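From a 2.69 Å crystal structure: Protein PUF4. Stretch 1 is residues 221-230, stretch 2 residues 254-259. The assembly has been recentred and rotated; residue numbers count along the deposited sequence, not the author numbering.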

# COMPACT_ATOMS: atom_id res chain seq x y z
N LYS A 221 19.54 5.71 6.00
CA LYS A 221 19.60 7.16 6.17
C LYS A 221 18.40 7.57 7.02
O LYS A 221 17.26 7.43 6.59
N TYR A 222 18.66 8.08 8.23
CA TYR A 222 17.59 8.30 9.20
C TYR A 222 17.27 9.77 9.45
O TYR A 222 18.13 10.55 9.85
N ASP A 223 16.01 10.13 9.22
CA ASP A 223 15.54 11.49 9.44
C ASP A 223 14.24 11.46 10.24
O ASP A 223 14.23 11.83 11.42
N TYR A 224 13.15 11.02 9.62
CA TYR A 224 11.84 11.03 10.27
C TYR A 224 11.75 9.95 11.35
O TYR A 224 11.00 10.09 12.31
N THR A 225 12.53 8.89 11.19
CA THR A 225 12.60 7.87 12.21
C THR A 225 12.93 8.54 13.54
O THR A 225 12.26 8.34 14.54
N HIS A 226 13.98 9.36 13.55
CA HIS A 226 14.41 10.01 14.78
C HIS A 226 13.34 10.96 15.30
O HIS A 226 13.11 11.05 16.51
N LYS A 227 12.69 11.68 14.40
CA LYS A 227 11.66 12.63 14.82
C LYS A 227 10.42 11.93 15.41
O LYS A 227 9.81 12.42 16.37
N ILE A 228 10.07 10.77 14.85
CA ILE A 228 8.98 9.96 15.38
C ILE A 228 9.34 9.44 16.77
O ILE A 228 8.57 9.61 17.72
N VAL A 229 10.49 8.80 16.88
CA VAL A 229 10.93 8.27 18.15
C VAL A 229 10.89 9.35 19.22
O VAL A 229 10.37 9.13 20.32
N HIS A 230 11.41 10.52 18.89
CA HIS A 230 11.39 11.65 19.81
C HIS A 230 9.99 11.99 20.33
O HIS A 230 9.84 12.41 21.47
N LYS A 254 12.52 -2.92 16.86
CA LYS A 254 13.12 -3.79 15.85
C LYS A 254 13.94 -3.00 14.83
O LYS A 254 14.44 -3.55 13.85
N THR A 255 14.08 -1.70 15.07
CA THR A 255 14.95 -0.88 14.24
C THR A 255 16.26 -0.59 14.97
O THR A 255 16.33 0.31 15.82
N ALA A 256 17.31 -1.34 14.62
CA ALA A 256 18.54 -1.38 15.41
C ALA A 256 19.01 -0.04 15.99
O ALA A 256 19.33 0.02 17.17
N ILE A 257 19.04 1.01 15.17
CA ILE A 257 19.59 2.29 15.64
C ILE A 257 18.71 3.05 16.62
O ILE A 257 19.14 4.06 17.16
N VAL A 258 17.48 2.59 16.82
CA VAL A 258 16.61 3.24 17.80
C VAL A 258 16.12 2.28 18.86
O VAL A 258 15.44 2.67 19.79
N SER A 259 16.50 1.01 18.72
CA SER A 259 16.13 -0.02 19.69
C SER A 259 16.36 0.46 21.12
O SER A 259 15.44 0.52 21.94

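What does the loop before the helix of stretch 1 bring to the contact? Lys221 stays out of reach, but Tyr222 points its CA-to-CB bond toward stretch 2 and, with chi1 in m, lays one face of its ring under Ile257. The methyl CD1 of Ile257 sits 3.5 Å from the centroid of the Tyr222 ring, only 18° off the normal, a CH-pi contact; its closest approach to this ring is 3.4 Å, to CG of Tyr222. Farther round the ring, CE2 of Tyr222 lies 4.2 Å from CG2 of Thr255, whose chi1 is m and whose OG1 is hydrogen-bonded elsewhere in the structure.

How does the start of the helix contribute? Asp223 and Tyr224 do not reach across. Thr225, also m, points toward stretch 2 and sets its CG2 4.1 Å from CG1 of Val258, while its OG1 finds a hydrogen-bond partner elsewhere in the structure. The methyl is thus the part of Thr225 that meets the valine.

Why does His226 take part although its CA-to-CB bond runs sideways? The m rotamer of His226 carries the ring nearer, so that His226 NE2 comes to 3.2 Å from CD1 of Ile257, a tight approach, and His226 CD2 lies 4.1 Å from CG1 of Val258. Ile257 adopts chi1 p with chi2 at 144°, between wells, and its CD1 meets both aromatic rings.

What closes the contact one turn beyond Thr225? Lys227, Ile228 and His230 are out of reach, but Val229, with chi1 t, points toward stretch 2 and brings CG2 to 3.8 Å from CG1 of Val258. That same methyl of Val258, a residue in the m rotamer, therefore touches Thr225, His226 and Val229. No hydrogen bond crosses between the stretches; the contact rests on van der Waals packing and the CH-pi interaction.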

# COMPACT_ATOMS: atom_id res chain seq x y z
CB LYS A 221 19.52 7.83 4.81
CG LYS A 221 20.36 9.07 4.64
CD LYS A 221 20.83 9.16 3.19
CE LYS A 221 21.67 10.39 2.91
NZ LYS A 221 22.03 10.45 1.46
CB TYR A 222 17.91 7.58 10.50
CG TYR A 222 18.10 6.10 10.30
CD1 TYR A 222 19.32 5.58 9.88
CD2 TYR A 222 17.05 5.22 10.49
CE1 TYR A 222 19.49 4.22 9.69
CE2 TYR A 222 17.20 3.86 10.30
CZ TYR A 222 18.42 3.36 9.90
OH TYR A 222 18.57 2.01 9.70
CB ASP A 223 15.35 12.21 8.09
CG ASP A 223 14.72 13.59 8.25
OD1 ASP A 223 14.35 13.96 9.38
OD2 ASP A 223 14.59 14.31 7.23
CB TYR A 224 10.71 10.92 9.25
CG TYR A 224 10.60 12.14 8.36
CD1 TYR A 224 9.98 13.30 8.80
CD2 TYR A 224 11.16 12.13 7.08
CE1 TYR A 224 9.90 14.42 7.99
CE2 TYR A 224 11.09 13.24 6.26
CZ TYR A 224 10.46 14.38 6.72
OH TYR A 224 10.39 15.49 5.90
CB THR A 225 13.67 6.82 11.87
OG1 THR A 225 13.26 6.09 10.70
CG2 THR A 225 13.86 5.85 13.02
CB HIS A 226 15.74 10.74 14.59
CG HIS A 226 16.91 9.82 14.42
ND1 HIS A 226 17.70 9.81 13.29
CD2 HIS A 226 17.43 8.87 15.24
CE1 HIS A 226 18.65 8.91 13.42
NE2 HIS A 226 18.51 8.32 14.60
CB LYS A 227 11.29 13.56 13.67
CG LYS A 227 12.42 14.51 13.27
CD LYS A 227 12.00 15.43 12.12
CE LYS A 227 13.12 16.37 11.68
NZ LYS A 227 12.73 17.26 10.57
CB ILE A 228 8.70 8.74 14.49
CG1 ILE A 228 8.14 9.17 13.14
CG2 ILE A 228 7.73 7.79 15.18
CD1 ILE A 228 8.10 8.05 12.15
CB VAL A 229 12.33 7.67 18.07
CG1 VAL A 229 12.80 7.23 19.45
CG2 VAL A 229 12.33 6.49 17.12
CB HIS A 230 12.03 12.88 19.18
CG HIS A 230 11.96 14.10 20.04
ND1 HIS A 230 12.78 14.29 21.14
CD2 HIS A 230 11.14 15.18 19.99
CE1 HIS A 230 12.47 15.44 21.72
NE2 HIS A 230 11.48 16.00 21.04
CB LYS A 254 12.04 -4.63 15.15
CG LYS A 254 11.47 -5.75 16.01
CD LYS A 254 10.45 -6.58 15.25
CE LYS A 254 10.02 -7.81 16.04
NZ LYS A 254 9.18 -8.76 15.23
CB THR A 255 14.27 0.42 13.84
OG1 THR A 255 13.02 0.11 13.21
CG2 THR A 255 15.15 1.24 12.89
CB ALA A 256 19.66 -2.04 14.63
CB ILE A 257 19.92 3.28 14.51
CG1 ILE A 257 18.62 3.85 13.92
CG2 ILE A 257 20.83 2.65 13.46
CD1 ILE A 257 18.72 5.31 13.50
CB VAL A 258 15.42 3.96 17.15
CG1 VAL A 258 15.87 5.27 16.53
CG2 VAL A 258 14.74 3.07 16.11
CB SER A 259 16.95 -1.30 19.47
OG SER A 259 16.88 -1.76 18.13